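PDB 3HOL: TbpB from Actinobacillus pleuropneumoniae, which probably binds host transferrin at the bacterial surface, as the lipoprotein component of a receptor for iron acquisition. Local coordinates for residues V34-F39 with K155-V160; N41-I46 with T129-L134; Y376-T381 with V410-K415. All coordinates share one frame; numbering follows the deposited sequence.

Contact 1 (V34-F39 with K155-V160); sequences VPVSSF and KRVGLV
Ser37 N donates to Arg156 O over 2.8 Å, and Gly158 N returns a bond of 2.9 Å to Pro35 O, a pair that flanks Val36 and Val157 and defines a single beta bridge between two loops. A third bond comes from the side chain of Ser37. Its OG lies between the backbone N and the carbonyl carbon (chi1 63°), which points it at Lys155 O, 3.0 Å away. Water then joins the outer end: one molecule donates to Ser37 O and accepts from Arg156 NH2 in the guanidinium plane, while Val157 CG2 covers one face of that group. Arg156 and Val36 run side by side, NH2 lying 3.8 Å from Val36 CG1; Arg156 NH1 is held by Gly96 O. At the buried end Val34 CG2 meets Val160 CG2 at 3.6 Å, their side chains crossing at a slant, and Val34 CG1 packs on Gly158 O at the same separation. Loop 34-39 links strands 29-33 and 43-44, and loop 155-160 follows strand 119-133. Val160 continues onto Tyr88 and Ile90 of strand 84-91, and Leu159 pairs with Ser130, so the bridge lies where the five-stranded sheet meets the neighbouring barrel.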
# COMPACT_ATOMS: atom_id res chain seq x y z
N VAL A 34 1.23 -6.26 -25.29
CA VAL A 34 1.29 -5.36 -26.44
C VAL A 34 0.17 -5.88 -27.41
O VAL A 34 0.14 -7.08 -27.71
CB VAL A 34 2.71 -5.40 -27.06
CG1 VAL A 34 2.77 -4.66 -28.41
CG2 VAL A 34 3.75 -4.83 -26.09
N PRO A 35 -0.77 -5.01 -27.82
CA PRO A 35 -1.85 -5.43 -28.72
C PRO A 35 -1.35 -5.81 -30.11
O PRO A 35 -0.41 -5.22 -30.63
CB PRO A 35 -2.70 -4.16 -28.86
CG PRO A 35 -2.52 -3.48 -27.54
CD PRO A 35 -1.03 -3.66 -27.27
N VAL A 36 -2.04 -6.77 -30.71
CA VAL A 36 -1.78 -7.24 -32.06
C VAL A 36 -3.13 -7.30 -32.81
O VAL A 36 -4.10 -7.86 -32.30
CB VAL A 36 -1.10 -8.64 -32.01
CG1 VAL A 36 -1.07 -9.31 -33.40
CG2 VAL A 36 0.34 -8.51 -31.39
N SER A 37 -3.20 -6.66 -33.96
CA SER A 37 -4.43 -6.64 -34.75
C SER A 37 -4.28 -7.58 -35.94
O SER A 37 -3.31 -8.33 -36.01
CB SER A 37 -4.74 -5.22 -35.21
OG SER A 37 -3.74 -4.71 -36.07
N SER A 38 -5.26 -7.57 -36.86
CA SER A 38 -5.24 -8.43 -38.05
C SER A 38 -6.15 -7.83 -39.10
O SER A 38 -6.91 -6.91 -38.80
CB SER A 38 -5.75 -9.82 -37.71
OG SER A 38 -7.13 -9.74 -37.40
N PHE A 39 -6.09 -8.37 -40.32
CA PHE A 39 -6.95 -7.91 -41.42
C PHE A 39 -8.44 -7.95 -41.05
O PHE A 39 -9.22 -7.07 -41.45
CB PHE A 39 -6.69 -8.71 -42.73
CG PHE A 39 -7.94 -8.99 -43.55
CD1 PHE A 39 -8.42 -8.04 -44.47
CD2 PHE A 39 -8.66 -10.20 -43.37
CE1 PHE A 39 -9.60 -8.28 -45.21
CE2 PHE A 39 -9.83 -10.46 -44.11
CZ PHE A 39 -10.32 -9.49 -45.04
N LYS A 155 0.94 -0.73 -36.60
CA LYS A 155 -0.13 -1.21 -37.48
C LYS A 155 -0.65 -2.56 -37.08
O LYS A 155 -1.59 -2.64 -36.28
CB LYS A 155 0.26 -1.15 -38.99
CG LYS A 155 0.54 0.26 -39.44
CD LYS A 155 0.59 0.33 -40.97
CE LYS A 155 -0.02 1.58 -41.55
NZ LYS A 155 -0.12 1.46 -43.04
N ARG A 156 -0.03 -3.64 -37.55
CA ARG A 156 -0.42 -4.94 -37.07
C ARG A 156 -0.03 -5.20 -35.61
O ARG A 156 -0.70 -5.96 -34.89
CB ARG A 156 0.17 -6.04 -37.95
CG ARG A 156 -0.46 -7.39 -37.65
CD ARG A 156 0.13 -8.49 -38.61
NE ARG A 156 1.52 -8.87 -38.29
CZ ARG A 156 1.90 -9.66 -37.28
NH1 ARG A 156 3.17 -9.90 -37.14
NH2 ARG A 156 1.04 -10.21 -36.41
N VAL A 157 1.05 -4.55 -35.17
CA VAL A 157 1.61 -4.79 -33.83
C VAL A 157 1.83 -3.46 -33.11
O VAL A 157 2.41 -2.52 -33.68
CB VAL A 157 2.97 -5.51 -33.94
CG1 VAL A 157 3.63 -5.68 -32.55
CG2 VAL A 157 2.81 -6.88 -34.62
N GLY A 158 1.43 -3.37 -31.85
CA GLY A 158 1.60 -2.12 -31.11
C GLY A 158 3.06 -1.70 -31.16
O GLY A 158 3.95 -2.56 -31.07
N LEU A 159 3.30 -0.39 -31.29
CA LEU A 159 4.62 0.17 -31.11
C LEU A 159 5.02 0.22 -29.63
O LEU A 159 4.25 0.76 -28.81
CB LEU A 159 4.66 1.59 -31.64
CG LEU A 159 5.92 2.44 -31.36
CD1 LEU A 159 7.16 1.84 -32.03
CD2 LEU A 159 5.72 3.85 -31.85
N VAL A 160 6.21 -0.28 -29.30
CA VAL A 160 6.74 -0.26 -27.92
C VAL A 160 7.92 0.71 -27.83
O VAL A 160 8.67 0.84 -28.79
CB VAL A 160 7.21 -1.66 -27.49
CG1 VAL A 160 7.42 -1.74 -25.96
CG2 VAL A 160 6.15 -2.74 -27.86
O HOH W 1 -1.83 -10.48 -36.57

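Contact 2 (N41-I46 with T129-L134)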
# COMPACT_ATOMS: atom_id res chain seq x y z
N ASN A 41 -9.76 -7.95 -37.77
CA ASN A 41 -9.96 -7.00 -36.65
C ASN A 41 -8.82 -6.04 -36.70
O ASN A 41 -7.79 -6.31 -36.07
CB ASN A 41 -9.84 -7.67 -35.28
CG ASN A 41 -11.00 -8.54 -34.93
OD1 ASN A 41 -10.80 -9.64 -34.41
ND2 ASN A 41 -12.24 -8.05 -35.14
N LYS A 42 -8.99 -4.95 -37.42
CA LYS A 42 -7.89 -4.06 -37.74
C LYS A 42 -7.49 -3.11 -36.62
O LYS A 42 -6.39 -2.60 -36.63
CB LYS A 42 -8.22 -3.26 -38.98
CG LYS A 42 -8.55 -4.10 -40.19
CD LYS A 42 -8.49 -3.22 -41.40
CE LYS A 42 -8.90 -3.94 -42.66
NZ LYS A 42 -8.44 -3.06 -43.76
N LYS A 43 -8.41 -2.83 -35.70
CA LYS A 43 -8.10 -2.00 -34.51
C LYS A 43 -8.21 -2.87 -33.24
O LYS A 43 -9.25 -3.50 -32.99
CB LYS A 43 -9.02 -0.77 -34.46
CG LYS A 43 -8.52 0.40 -33.62
CD LYS A 43 -9.44 1.64 -33.79
CE LYS A 43 -9.31 2.61 -32.62
NZ LYS A 43 -9.99 2.05 -31.44
N VAL A 44 -7.12 -2.97 -32.49
CA VAL A 44 -7.13 -3.70 -31.23
C VAL A 44 -6.49 -2.78 -30.16
O VAL A 44 -5.33 -2.33 -30.30
CB VAL A 44 -6.42 -5.07 -31.32
CG1 VAL A 44 -6.22 -5.74 -29.93
CG2 VAL A 44 -7.19 -6.04 -32.27
N ASP A 45 -7.27 -2.51 -29.12
CA ASP A 45 -6.92 -1.46 -28.15
C ASP A 45 -6.19 -2.05 -26.95
O ASP A 45 -6.15 -3.26 -26.80
CB ASP A 45 -8.21 -0.76 -27.66
CG ASP A 45 -8.81 0.16 -28.74
OD1 ASP A 45 -8.12 0.60 -29.66
OD2 ASP A 45 -10.02 0.39 -28.66
N ILE A 46 -5.64 -1.19 -26.09
CA ILE A 46 -5.14 -1.64 -24.80
C ILE A 46 -6.29 -2.31 -24.07
O ILE A 46 -7.38 -1.73 -23.96
CB ILE A 46 -4.59 -0.43 -23.98
CG1 ILE A 46 -3.51 0.33 -24.77
CG2 ILE A 46 -4.04 -0.87 -22.61
CD1 ILE A 46 -2.23 -0.49 -24.99
N THR A 129 3.37 1.15 -24.61
CA THR A 129 3.00 0.43 -25.84
C THR A 129 1.81 1.14 -26.47
O THR A 129 0.91 1.60 -25.74
CB THR A 129 2.71 -1.10 -25.64
OG1 THR A 129 2.24 -1.67 -26.88
CG2 THR A 129 1.63 -1.39 -24.51
N SER A 130 1.81 1.31 -27.79
CA SER A 130 0.57 1.81 -28.42
C SER A 130 -0.42 0.67 -28.61
O SER A 130 -0.15 -0.49 -28.26
CB SER A 130 0.87 2.52 -29.74
OG SER A 130 1.08 1.53 -30.74
N ASN A 131 -1.62 0.99 -29.09
CA ASN A 131 -2.50 -0.07 -29.56
C ASN A 131 -2.07 -0.46 -30.98
O ASN A 131 -1.07 0.09 -31.49
CB ASN A 131 -3.97 0.40 -29.51
CG ASN A 131 -4.27 1.52 -30.47
OD1 ASN A 131 -3.38 2.23 -30.95
ND2 ASN A 131 -5.56 1.71 -30.74
N ALA A 132 -2.82 -1.38 -31.61
CA ALA A 132 -2.57 -1.85 -32.98
C ALA A 132 -3.70 -1.37 -33.89
O ALA A 132 -4.88 -1.68 -33.64
CB ALA A 132 -2.43 -3.38 -33.05
N ASN A 133 -3.36 -0.63 -34.94
CA ASN A 133 -4.38 -0.08 -35.85
C ASN A 133 -3.93 -0.19 -37.27
O ASN A 133 -3.10 0.61 -37.73
CB ASN A 133 -4.72 1.37 -35.56
CG ASN A 133 -6.07 1.81 -36.17
OD1 ASN A 133 -6.51 1.23 -37.16
ND2 ASN A 133 -6.70 2.86 -35.59
N LEU A 134 -4.51 -1.16 -37.97
CA LEU A 134 -4.20 -1.44 -39.37
C LEU A 134 -5.04 -0.63 -40.36
O LEU A 134 -4.79 -0.69 -41.57
CB LEU A 134 -4.42 -2.92 -39.67
CG LEU A 134 -3.19 -3.83 -39.61
CD1 LEU A 134 -3.65 -5.29 -39.64
CD2 LEU A 134 -2.22 -3.54 -40.73
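The amide of Asn131 lies alongside the carboxylate of Asp45, both side chains pointing the same way and their planes only 23° apart. With ND2 and OD1 separated by 3.0 Å, the bond lies in the amide plane and meets OD1 nearly along its C-O axis. Lys43, two residues before Asp45, reaches the same oxygen: a bend at the last torsion (chi4 -74°) turns NZ back to the syn lone pair of OD1, forming a salt bridge at 3.0 Å. Two donors therefore grip one carboxylate oxygen, which would be expected to steady its negative charge. Lower on its chain, Lys43 slants across the amide of Asn133, CD lying 3.5 Å from ND2. Asn131 OD1 and Asn133 OD1 turn elsewhere, to Arg140 and to Asn135 N. Beneath these groups the backbones pair antiparallel: Val44 N to Ala132 O is 2.8 Å, Ala132 N to Val44 O is 3.0 Å, and Leu134 N reaches Lys42 O at 2.7 Å. Val44 and Ala132 share the opposite face, where the side chain of Ser37 touches both. Ile46 CD1 packs on Thr129 CG2, 4.0 Å away, among Val32 and Phe258. Short strand 43-44 thus pairs alongside the last residues of strand 119-133, which also pairs with strands 171-178 and 257-265.

Contact 3 (Y376-T381 with V410-K415)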
# COMPACT_ATOMS: atom_id res chain seq x y z
N TYR A 376 -8.56 13.88 27.14
CA TYR A 376 -9.64 12.99 26.73
C TYR A 376 -9.46 11.58 27.25
O TYR A 376 -8.36 11.17 27.55
CB TYR A 376 -9.81 12.96 25.20
CG TYR A 376 -10.10 14.30 24.55
CD1 TYR A 376 -11.42 14.69 24.26
CD2 TYR A 376 -9.07 15.17 24.21
CE1 TYR A 376 -11.68 15.93 23.65
CE2 TYR A 376 -9.32 16.39 23.60
CZ TYR A 376 -10.63 16.75 23.31
OH TYR A 376 -10.84 17.98 22.72
N LYS A 377 -10.57 10.86 27.31
CA LYS A 377 -10.62 9.44 27.63
C LYS A 377 -10.81 8.70 26.32
O LYS A 377 -11.65 9.11 25.52
CB LYS A 377 -11.85 9.12 28.48
CG LYS A 377 -11.77 7.82 29.26
CD LYS A 377 -10.64 7.93 30.27
CE LYS A 377 -10.91 7.14 31.51
NZ LYS A 377 -10.00 7.67 32.55
N TYR A 378 -10.06 7.61 26.12
CA TYR A 378 -10.35 6.69 25.04
C TYR A 378 -10.64 5.33 25.63
O TYR A 378 -10.03 4.92 26.62
CB TYR A 378 -9.19 6.60 24.03
CG TYR A 378 -8.93 7.84 23.19
CD1 TYR A 378 -8.44 9.02 23.77
CD2 TYR A 378 -9.12 7.81 21.81
CE1 TYR A 378 -8.19 10.15 22.99
CE2 TYR A 378 -8.86 8.93 21.02
CZ TYR A 378 -8.41 10.09 21.62
OH TYR A 378 -8.17 11.19 20.83
N ILE A 379 -11.59 4.64 25.01
CA ILE A 379 -12.04 3.31 25.44
C ILE A 379 -12.11 2.34 24.23
O ILE A 379 -12.69 2.66 23.20
CB ILE A 379 -13.47 3.35 26.09
CG1 ILE A 379 -13.53 4.28 27.30
CG2 ILE A 379 -13.94 1.93 26.47
CD1 ILE A 379 -12.62 3.88 28.45
N GLY A 380 -11.60 1.13 24.40
CA GLY A 380 -11.71 0.14 23.34
C GLY A 380 -11.42 -1.23 23.89
O GLY A 380 -11.79 -1.55 25.03
N THR A 381 -10.76 -2.05 23.08
CA THR A 381 -10.49 -3.43 23.45
C THR A 381 -9.13 -3.86 22.86
O THR A 381 -8.40 -3.03 22.33
CB THR A 381 -11.68 -4.33 23.06
OG1 THR A 381 -11.44 -5.66 23.53
CG2 THR A 381 -11.93 -4.38 21.54
N VAL A 410 -5.55 10.79 27.66
CA VAL A 410 -4.73 11.45 26.67
C VAL A 410 -4.74 12.94 26.98
O VAL A 410 -5.80 13.58 27.04
CB VAL A 410 -5.27 11.19 25.22
CG1 VAL A 410 -4.58 12.11 24.20
CG2 VAL A 410 -5.10 9.72 24.84
N ASP A 411 -3.54 13.48 27.15
CA ASP A 411 -3.38 14.89 27.42
C ASP A 411 -2.61 15.46 26.22
O ASP A 411 -1.38 15.38 26.17
CB ASP A 411 -2.61 15.05 28.73
CG ASP A 411 -2.28 16.49 29.05
OD1 ASP A 411 -2.63 17.36 28.22
OD2 ASP A 411 -1.68 16.75 30.12
N PHE A 412 -3.34 16.01 25.26
CA PHE A 412 -2.69 16.64 24.08
C PHE A 412 -1.83 17.88 24.43
O PHE A 412 -0.77 18.11 23.82
CB PHE A 412 -3.72 17.00 23.01
CG PHE A 412 -4.32 15.80 22.32
CD1 PHE A 412 -3.54 14.93 21.56
CD2 PHE A 412 -5.68 15.54 22.42
CE1 PHE A 412 -4.10 13.82 20.92
CE2 PHE A 412 -6.25 14.43 21.79
CZ PHE A 412 -5.46 13.57 21.04
N GLY A 413 -2.30 18.66 25.41
CA GLY A 413 -1.56 19.85 25.88
C GLY A 413 -0.14 19.54 26.29
O GLY A 413 0.82 20.17 25.79
N ASN A 414 0.01 18.57 27.19
CA ASN A 414 1.33 18.18 27.68
C ASN A 414 1.96 16.99 26.93
O ASN A 414 3.04 16.51 27.33
CB ASN A 414 1.27 17.90 29.18
CG ASN A 414 0.77 19.11 29.95
OD1 ASN A 414 -0.35 19.12 30.48
ND2 ASN A 414 1.58 20.15 29.97
N LYS A 415 1.30 16.54 25.85
CA LYS A 415 1.84 15.49 24.99
C LYS A 415 1.98 14.15 25.74
O LYS A 415 2.97 13.45 25.60
CB LYS A 415 3.20 15.90 24.39
CG LYS A 415 3.18 16.51 22.99
CD LYS A 415 2.40 17.81 22.93
CE LYS A 415 2.36 18.42 21.52
NZ LYS A 415 1.60 19.69 21.63
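Phe412 and Tyr376 set their rings through the same choice of first torsion, CG anti to the carbonyl carbon and beside the backbone N (chi1 -69° and -58°), which brings Phe412 CE2 within 3.8 Å of Tyr376 CD2. The rings meet rim to rim, neither lying over the face of the other: the centroids are 6.0 Å apart and the planes differ by 62°. Tyr378 reaches the edge of the Phe412 ring with its hydroxyl, Tyr378 OH lying near the ring plane, 3.6 Å from Phe412 CZ. The same hydroxyl is hydrogen-bonded to Ala481 O, which satisfies the polar end of this buried residue. Val410 serves both aromatics with separate branches. Its CG2 packs against Tyr378 CD1 at 3.6 Å, while CG1 sits 3.5 Å above the centre of the Phe412 ring, consistent with a CH-pi contact. The backbones are tied by a reciprocal antiparallel pair, Tyr376 N to Val410 O and Val410 N to Tyr376 O both measuring 2.8 Å. Beyond it the chain turns, and Asp411 OD1 accepts from Asn414 N as an Asx motif. Strand 375-387 runs between strands 405-411 and 495-508. Val410 and Phe412 also touch Ile437 of strand 431-438, and Tyr378 and Val410 touch Leu484 of strand 483-492; contacts reaching past the neighbouring strands are consistent with Tyr378, Val410 and Phe412 facing the barrel interior, with Phe476 against Phe412.

Contacts 1 and 2 form one continuous patch of the fold, their centres 5 Å apart, and segment 129-134 of contact 2 touches both segments of contact 1. Leu159 O of contact 1 lies 2.7 Å from Ser130 N of contact 2, a probable hydrogen bond, and Ser37 CB approaches Lys42 O at 3.4 Å. In sequence, contact 2 falls within the span that contact 1 brackets. Both join residues 34-46 to the first barrel region, contact 2 through strand 119-133 and contact 1 through the loop that follows it. Contact 3 belongs to the second barrel, across the chain's centre: centre to centre it is about 61 Å from contact 1 and 59 Å from contact 2, with nearest atoms about 49 and 45 Å apart. The separation fits the two-lobed architecture.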